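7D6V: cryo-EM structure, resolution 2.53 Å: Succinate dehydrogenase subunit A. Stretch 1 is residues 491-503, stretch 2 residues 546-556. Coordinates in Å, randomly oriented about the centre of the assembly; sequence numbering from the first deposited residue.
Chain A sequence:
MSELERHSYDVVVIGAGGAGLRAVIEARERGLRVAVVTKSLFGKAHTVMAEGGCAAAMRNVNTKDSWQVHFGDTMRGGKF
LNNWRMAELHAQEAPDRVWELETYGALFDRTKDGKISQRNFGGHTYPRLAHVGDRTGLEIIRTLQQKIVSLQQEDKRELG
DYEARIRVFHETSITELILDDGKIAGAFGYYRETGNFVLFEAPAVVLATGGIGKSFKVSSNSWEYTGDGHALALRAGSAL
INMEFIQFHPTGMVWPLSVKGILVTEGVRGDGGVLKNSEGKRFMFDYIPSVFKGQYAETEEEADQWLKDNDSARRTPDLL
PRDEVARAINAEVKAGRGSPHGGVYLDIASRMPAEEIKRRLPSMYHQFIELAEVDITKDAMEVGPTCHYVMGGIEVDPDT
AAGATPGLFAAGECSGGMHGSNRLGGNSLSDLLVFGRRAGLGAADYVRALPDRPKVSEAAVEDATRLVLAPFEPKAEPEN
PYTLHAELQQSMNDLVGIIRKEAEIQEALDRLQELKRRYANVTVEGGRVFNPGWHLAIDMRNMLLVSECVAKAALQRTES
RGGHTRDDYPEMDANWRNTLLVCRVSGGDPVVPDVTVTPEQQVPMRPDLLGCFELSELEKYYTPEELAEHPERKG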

ATOM      1  N   SER A 491       3.218 -13.525 -28.501  1.00 23.17           N
ATOM      2  CA  SER A 491       2.467 -14.601 -29.139  1.00 23.17           C
ATOM      3  C   SER A 491       1.171 -14.896 -28.394  1.00 23.17           C
ATOM      4  O   SER A 491       0.116 -15.070 -29.017  1.00 23.17           O
ATOM      5  N   MET A 492       1.225 -14.945 -27.062  1.00 22.72           N
ATOM      6  CA  MET A 492       0.013 -15.219 -26.296  1.00 22.72           C
ATOM      7  C   MET A 492      -0.988 -14.079 -26.411  1.00 22.72           C
ATOM      8  O   MET A 492      -2.193 -14.320 -26.525  1.00 22.72           O
ATOM      9  N   ASN A 493      -0.516 -12.832 -26.386  1.00 23.95           N
ATOM     10  CA  ASN A 493      -1.433 -11.706 -26.529  1.00 23.95           C
ATOM     11  C   ASN A 493      -2.100 -11.707 -27.898  1.00 23.95           C
ATOM     12  O   ASN A 493      -3.302 -11.439 -28.010  1.00 23.95           O
ATOM     13  N   ASP A 494      -1.339 -12.000 -28.953  1.00 24.57           N
ATOM     14  CA  ASP A 494      -1.894 -11.946 -30.301  1.00 24.57           C
ATOM     15  C   ASP A 494      -2.862 -13.094 -30.560  1.00 24.57           C
ATOM     16  O   ASP A 494      -3.972 -12.880 -31.056  1.00 24.57           O
ATOM     17  N   LEU A 495      -2.462 -14.323 -30.233  1.00 25.07           N
ATOM     18  CA  LEU A 495      -3.181 -15.489 -30.724  1.00 25.07           C
ATOM     19  C   LEU A 495      -4.079 -16.148 -29.686  1.00 25.07           C
ATOM     20  O   LEU A 495      -4.911 -16.980 -30.056  1.00 25.07           O
ATOM     21  N   VAL A 496      -3.940 -15.810 -28.407  1.00 24.66           N
ATOM     22  CA  VAL A 496      -4.851 -16.282 -27.365  1.00 24.66           C
ATOM     23  C   VAL A 496      -5.308 -15.035 -26.613  1.00 24.66           C
ATOM     24  O   VAL A 496      -4.701 -14.628 -25.620  1.00 24.66           O
ATOM     25  N   GLY A 497      -6.401 -14.434 -27.065  1.00 26.55           N
ATOM     26  CA  GLY A 497      -6.871 -13.179 -26.526  1.00 26.55           C
ATOM     27  C   GLY A 497      -8.325 -13.280 -26.118  1.00 26.55           C
ATOM     28  O   GLY A 497      -8.807 -14.336 -25.718  1.00 26.55           O
ATOM     29  N   ILE A 498      -9.024 -12.147 -26.214  1.00 28.69           N
ATOM     30  CA  ILE A 498     -10.459 -12.167 -25.956  1.00 28.69           C
ATOM     31  C   ILE A 498     -11.166 -13.005 -27.007  1.00 28.69           C
ATOM     32  O   ILE A 498     -12.046 -13.814 -26.692  1.00 28.69           O
ATOM     33  N   ILE A 499     -10.789 -12.832 -28.266  1.00 30.01           N
ATOM     34  CA  ILE A 499     -11.416 -13.525 -29.382  1.00 30.01           C
ATOM     35  C   ILE A 499     -10.430 -14.562 -29.889  1.00 30.01           C
ATOM     36  O   ILE A 499      -9.294 -14.228 -30.243  1.00 30.01           O
ATOM     37  N   ARG A 500     -10.861 -15.817 -29.915  1.00 24.84           N
ATOM     38  CA  ARG A 500     -10.031 -16.923 -30.359  1.00 24.84           C
ATOM     39  C   ARG A 500     -10.533 -17.430 -31.701  1.00 24.84           C
ATOM     40  O   ARG A 500     -11.741 -17.507 -31.935  1.00 24.84           O
ATOM     41  N   LYS A 501      -9.598 -17.767 -32.581  1.00 27.11           N
ATOM     42  CA  LYS A 501      -9.905 -18.424 -33.840  1.00 27.11           C
ATOM     43  C   LYS A 501      -9.076 -19.695 -33.932  1.00 27.11           C
ATOM     44  O   LYS A 501      -7.989 -19.783 -33.359  1.00 27.11           O
ATOM     45  N   GLU A 502      -9.605 -20.684 -34.654  1.00 27.69           N
ATOM     46  CA  GLU A 502      -8.948 -21.985 -34.713  1.00 27.69           C
ATOM     47  C   GLU A 502      -7.554 -21.879 -35.316  1.00 27.69           C
ATOM     48  O   GLU A 502      -6.592 -22.453 -34.787  1.00 27.69           O
ATOM     49  N   ALA A 503      -7.421 -21.132 -36.415  1.00 28.13           N
ATOM     50  CA  ALA A 503      -6.128 -21.007 -37.078  1.00 28.13           C
ATOM     51  C   ALA A 503      -5.116 -20.283 -36.199  1.00 28.13           C
ATOM     52  O   ALA A 503      -3.943 -20.668 -36.149  1.00 28.13           O
ATOM     53  N   VAL A 546       2.266 -23.617 -18.868  1.00 19.81           N
ATOM     54  CA  VAL A 546       0.925 -23.076 -18.668  1.00 19.81           C
ATOM     55  C   VAL A 546       0.361 -22.538 -19.977  1.00 19.81           C
ATOM     56  O   VAL A 546      -0.834 -22.687 -20.259  1.00 19.81           O
ATOM     57  N   SER A 547       1.206 -21.908 -20.801  1.00 20.96           N
ATOM     58  CA  SER A 547       0.743 -21.408 -22.090  1.00 20.96           C
ATOM     59  C   SER A 547       0.293 -22.544 -22.997  1.00 20.96           C
ATOM     60  O   SER A 547      -0.731 -22.430 -23.682  1.00 20.96           O
ATOM     61  N   GLU A 548       1.045 -23.648 -23.021  1.00 22.78           N
ATOM     62  CA  GLU A 548       0.620 -24.797 -23.813  1.00 22.78           C
ATOM     63  C   GLU A 548      -0.728 -25.324 -23.335  1.00 22.78           C
ATOM     64  O   GLU A 548      -1.608 -25.637 -24.151  1.00 22.78           O
ATOM     65  N   CYS A 549      -0.911 -25.416 -22.015  1.00 21.79           N
ATOM     66  CA  CYS A 549      -2.185 -25.893 -21.482  1.00 21.79           C
ATOM     67  C   CYS A 549      -3.335 -24.981 -21.897  1.00 21.79           C
ATOM     68  O   CYS A 549      -4.393 -25.450 -22.338  1.00 21.79           O
ATOM     69  N   VAL A 550      -3.138 -23.668 -21.761  1.00 20.83           N
ATOM     70  CA  VAL A 550      -4.189 -22.708 -22.095  1.00 20.83           C
ATOM     71  C   VAL A 550      -4.546 -22.803 -23.572  1.00 20.83           C
ATOM     72  O   VAL A 550      -5.727 -22.827 -23.944  1.00 20.83           O
ATOM     73  N   ALA A 551      -3.531 -22.865 -24.438  1.00 21.27           N
ATOM     74  CA  ALA A 551      -3.789 -22.918 -25.871  1.00 21.27           C
ATOM     75  C   ALA A 551      -4.524 -24.193 -26.261  1.00 21.27           C
ATOM     76  O   ALA A 551      -5.458 -24.155 -27.071  1.00 21.27           O
ATOM     77  N   LYS A 552      -4.128 -25.334 -25.693  1.00 22.18           N
ATOM     78  CA  LYS A 552      -4.790 -26.583 -26.055  1.00 22.18           C
ATOM     79  C   LYS A 552      -6.234 -26.613 -25.563  1.00 22.18           C
ATOM     80  O   LYS A 552      -7.130 -27.066 -26.288  1.00 22.18           O
ATOM     81  N   ALA A 553      -6.486 -26.124 -24.346  1.00 20.96           N
ATOM     82  CA  ALA A 553      -7.861 -26.059 -23.862  1.00 20.96           C
ATOM     83  C   ALA A 553      -8.712 -25.142 -24.732  1.00 20.96           C
ATOM     84  O   ALA A 553      -9.851 -25.484 -25.084  1.00 20.96           O
ATOM     85  N   ALA A 554      -8.170 -23.975 -25.100  1.00 21.25           N
ATOM     86  CA  ALA A 554      -8.917 -23.040 -25.932  1.00 21.25           C
ATOM     87  C   ALA A 554      -9.195 -23.613 -27.312  1.00 21.25           C
ATOM     88  O   ALA A 554     -10.245 -23.334 -27.898  1.00 21.25           O
ATOM     89  N   LEU A 555      -8.270 -24.406 -27.851  1.00 22.43           N
ATOM     90  CA  LEU A 555      -8.530 -25.055 -29.130  1.00 22.43           C
ATOM     91  C   LEU A 555      -9.598 -26.131 -28.995  1.00 22.43           C
ATOM     92  O   LEU A 555     -10.411 -26.322 -29.905  1.00 22.43           O
ATOM     93  N   GLN A 556      -9.608 -26.847 -27.872  1.00 23.36           N
ATOM     94  CA  GLN A 556     -10.522 -27.976 -27.747  1.00 23.36           C
ATOM     95  C   GLN A 556     -11.954 -27.553 -27.448  1.00 23.36           C
ATOM     96  O   GLN A 556     -12.889 -28.222 -27.900  1.00 23.36           O
TER

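The contact between these two stretches is small, burying 335 Å² in all, and no hydrogen bond crosses it. One side is a continuous helix, 546-556; the other is a helix that ends, a loop, and the beginning of another helix. The lesson is that a regular helix meets a changing backbone here through a series of local contacts.

Met 492 covers the most surface, 60 Å². Its CA-to-CB bond points toward the helix, and chi1, chi2 and chi3 all lie in the m well, so the side chain is folded rather than extended. This sets SD 3.7 Å from CB of Ser 547, a residue that also points inward, in rotamer m. The serine's CB supplies the packing surface, while its hydroxyl is hydrogen-bonded elsewhere in the structure.

One turn on, Val 496 is the first residue to leave helical geometry, yet it still points toward the partner. In rotamer t, its two methyls divide between neighbours: CG1 lies 4.0 Å from CG1 of Val 550, also t, while CG2 lies 4.5 Å from CB of Ala 551.

Ala 554 gives up 44 Å², the largest share on the helix. Its CA-to-CB bond points toward the other stretch, and CB sits 3.6 Å from NH1 of Arg 500, oblique to the guanidinium. The arginine, m at chi1, p at chi2 and t at chi3, bends back on its own stretch, where NE makes a weak hydrogen bond to Gly 497 O at 2.6 Å; NH1 is bonded elsewhere in the structure.

Leu 555 closes the more exposed end. Its CA-to-CB bond points sideways, but with chi1 t and chi2 p the tip comes nearer, placing CD1 3.9 Å from O of Glu 502 and 4.0 Å from that residue's CG. Here the glutamate contributes backbone and aliphatic stem.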

ATOM      1  CB  SER A 491       3.333 -15.854 -29.227  1.00 23.17           C
ATOM      2  OG  SER A 491       4.507 -15.596 -29.974  1.00 23.17           O
ATOM      3  CB  MET A 492       0.352 -15.491 -24.832  1.00 22.72           C
ATOM      4  CG  MET A 492       1.193 -16.731 -24.617  1.00 22.72           C
ATOM      5  SD  MET A 492       0.330 -18.220 -25.147  1.00 22.72           S
ATOM      6  CE  MET A 492      -0.901 -18.375 -23.858  1.00 22.72           C
ATOM      7  CB  ASN A 493      -0.689 -10.393 -26.296  1.00 23.95           C
ATOM      8  CG  ASN A 493      -1.587  -9.307 -25.751  1.00 23.95           C
ATOM      9  OD1 ASN A 493      -2.014  -9.359 -24.599  1.00 23.95           O
ATOM     10  ND2 ASN A 493      -1.880  -8.314 -26.578  1.00 23.95           N
ATOM     11  CB  ASP A 494      -0.767 -11.960 -31.332  1.00 24.57           C
ATOM     12  CG  ASP A 494       0.062 -10.699 -31.304  1.00 24.57           C
ATOM     13  OD1 ASP A 494      -0.083  -9.909 -30.350  1.00 24.57           O
ATOM     14  OD2 ASP A 494       0.863 -10.496 -32.238  1.00 24.57           O
ATOM     15  CB  LEU A 495      -2.189 -16.517 -31.280  1.00 25.07           C
ATOM     16  CG  LEU A 495      -1.152 -15.921 -32.237  1.00 25.07           C
ATOM     17  CD1 LEU A 495      -0.115 -16.945 -32.637  1.00 25.07           C
ATOM     18  CD2 LEU A 495      -1.823 -15.341 -33.467  1.00 25.07           C
ATOM     19  CB  VAL A 496      -4.194 -17.295 -26.422  1.00 24.66           C
ATOM     20  CG1 VAL A 496      -5.141 -17.680 -25.304  1.00 24.66           C
ATOM     21  CG2 VAL A 496      -3.732 -18.523 -27.188  1.00 24.66           C
ATOM     22  CB  ILE A 498     -11.040 -10.745 -25.915  1.00 28.69           C
ATOM     23  CG1 ILE A 498     -10.432  -9.946 -24.778  1.00 28.69           C
ATOM     24  CG2 ILE A 498     -12.531 -10.821 -25.686  1.00 28.69           C
ATOM     25  CD1 ILE A 498     -10.757  -8.484 -24.823  1.00 28.69           C
ATOM     26  CB  ILE A 499     -11.826 -12.555 -30.498  1.00 30.01           C
ATOM     27  CG1 ILE A 499     -12.924 -11.615 -30.008  1.00 30.01           C
ATOM     28  CG2 ILE A 499     -12.311 -13.316 -31.712  1.00 30.01           C
ATOM     29  CD1 ILE A 499     -12.420 -10.349 -29.375  1.00 30.01           C
ATOM     30  CB  ARG A 500     -10.036 -18.070 -29.342  1.00 24.84           C
ATOM     31  CG  ARG A 500      -9.085 -17.908 -28.163  1.00 24.84           C
ATOM     32  CD  ARG A 500      -9.692 -17.058 -27.073  1.00 24.84           C
ATOM     33  NE  ARG A 500      -8.820 -16.929 -25.909  1.00 24.84           N
ATOM     34  CZ  ARG A 500      -8.866 -17.722 -24.843  1.00 24.84           C
ATOM     35  NH1 ARG A 500      -9.740 -18.712 -24.786  1.00 24.84           N
ATOM     36  NH2 ARG A 500      -8.038 -17.522 -23.830  1.00 24.84           N
ATOM     37  CB  LYS A 501      -9.625 -17.513 -35.039  1.00 27.11           C
ATOM     38  CG  LYS A 501     -10.433 -16.232 -35.030  1.00 27.11           C
ATOM     39  CD  LYS A 501      -9.978 -15.270 -36.107  1.00 27.11           C
ATOM     40  CE  LYS A 501     -10.568 -13.888 -35.880  1.00 27.11           C
ATOM     41  NZ  LYS A 501     -10.397 -13.448 -34.468  1.00 27.11           N
ATOM     42  CB  GLU A 502      -9.808 -22.961 -35.513  1.00 27.69           C
ATOM     43  CG  GLU A 502      -9.198 -24.340 -35.672  1.00 27.69           C
ATOM     44  CD  GLU A 502      -9.906 -25.166 -36.722  1.00 27.69           C
ATOM     45  OE1 GLU A 502     -10.647 -24.579 -37.540  1.00 27.69           O
ATOM     46  OE2 GLU A 502      -9.726 -26.402 -36.730  1.00 27.69           O
ATOM     47  CB  ALA A 503      -6.294 -20.288 -38.414  1.00 28.13           C
ATOM     48  CB  VAL A 546       0.947 -22.003 -17.565  1.00 19.81           C
ATOM     49  CG1 VAL A 546      -0.354 -21.229 -17.543  1.00 19.81           C
ATOM     50  CG2 VAL A 546       1.198 -22.650 -16.216  1.00 19.81           C
ATOM     51  CB  SER A 547       1.845 -20.591 -22.760  1.00 20.96           C
ATOM     52  OG  SER A 547       2.326 -19.585 -21.890  1.00 20.96           O
ATOM     53  CB  GLU A 548       1.677 -25.899 -23.755  1.00 22.78           C
ATOM     54  CG  GLU A 548       1.535 -26.957 -24.836  1.00 22.78           C
ATOM     55  CD  GLU A 548       2.525 -28.095 -24.674  1.00 22.78           C
ATOM     56  OE1 GLU A 548       2.292 -29.178 -25.254  1.00 22.78           O
ATOM     57  OE2 GLU A 548       3.539 -27.911 -23.967  1.00 22.78           O
ATOM     58  CB  CYS A 549      -2.108 -25.997 -19.959  1.00 21.79           C
ATOM     59  SG  CYS A 549      -1.398 -27.529 -19.351  1.00 21.79           S
ATOM     60  CB  VAL A 550      -3.753 -21.282 -21.713  1.00 20.83           C
ATOM     61  CG1 VAL A 550      -4.720 -20.264 -22.278  1.00 20.83           C
ATOM     62  CG2 VAL A 550      -3.665 -21.143 -20.208  1.00 20.83           C
ATOM     63  CB  ALA A 551      -2.477 -22.796 -26.643  1.00 21.27           C
ATOM     64  CB  LYS A 552      -4.002 -27.771 -25.511  1.00 22.18           C
ATOM     65  CG  LYS A 552      -2.730 -28.042 -26.282  1.00 22.18           C
ATOM     66  CD  LYS A 552      -2.157 -29.402 -25.953  1.00 22.18           C
ATOM     67  CE  LYS A 552      -1.040 -29.760 -26.912  1.00 22.18           C
ATOM     68  NZ  LYS A 552      -0.646 -31.184 -26.783  1.00 22.18           N
ATOM     69  CB  ALA A 553      -7.884 -25.596 -22.407  1.00 20.96           C
ATOM     70  CB  ALA A 554      -8.158 -21.720 -26.050  1.00 21.25           C
ATOM     71  CB  LEU A 555      -7.245 -25.656 -29.692  1.00 22.43           C
ATOM     72  CG  LEU A 555      -7.381 -26.277 -31.083  1.00 22.43           C
ATOM     73  CD1 LEU A 555      -7.489 -25.193 -32.141  1.00 22.43           C
ATOM     74  CD2 LEU A 555      -6.222 -27.204 -31.377  1.00 22.43           C
ATOM     75  CB  GLN A 556     -10.026 -28.938 -26.671  1.00 23.36           C
ATOM     76  CG  GLN A 556     -10.592 -30.334 -26.815  1.00 23.36           C
ATOM     77  CD  GLN A 556      -9.617 -31.399 -26.380  1.00 23.36           C
ATOM     78  OE1 GLN A 556      -8.404 -31.208 -26.443  1.00 23.36           O
ATOM     79  NE2 GLN A 556     -10.142 -32.532 -25.933  1.00 23.36           N
TER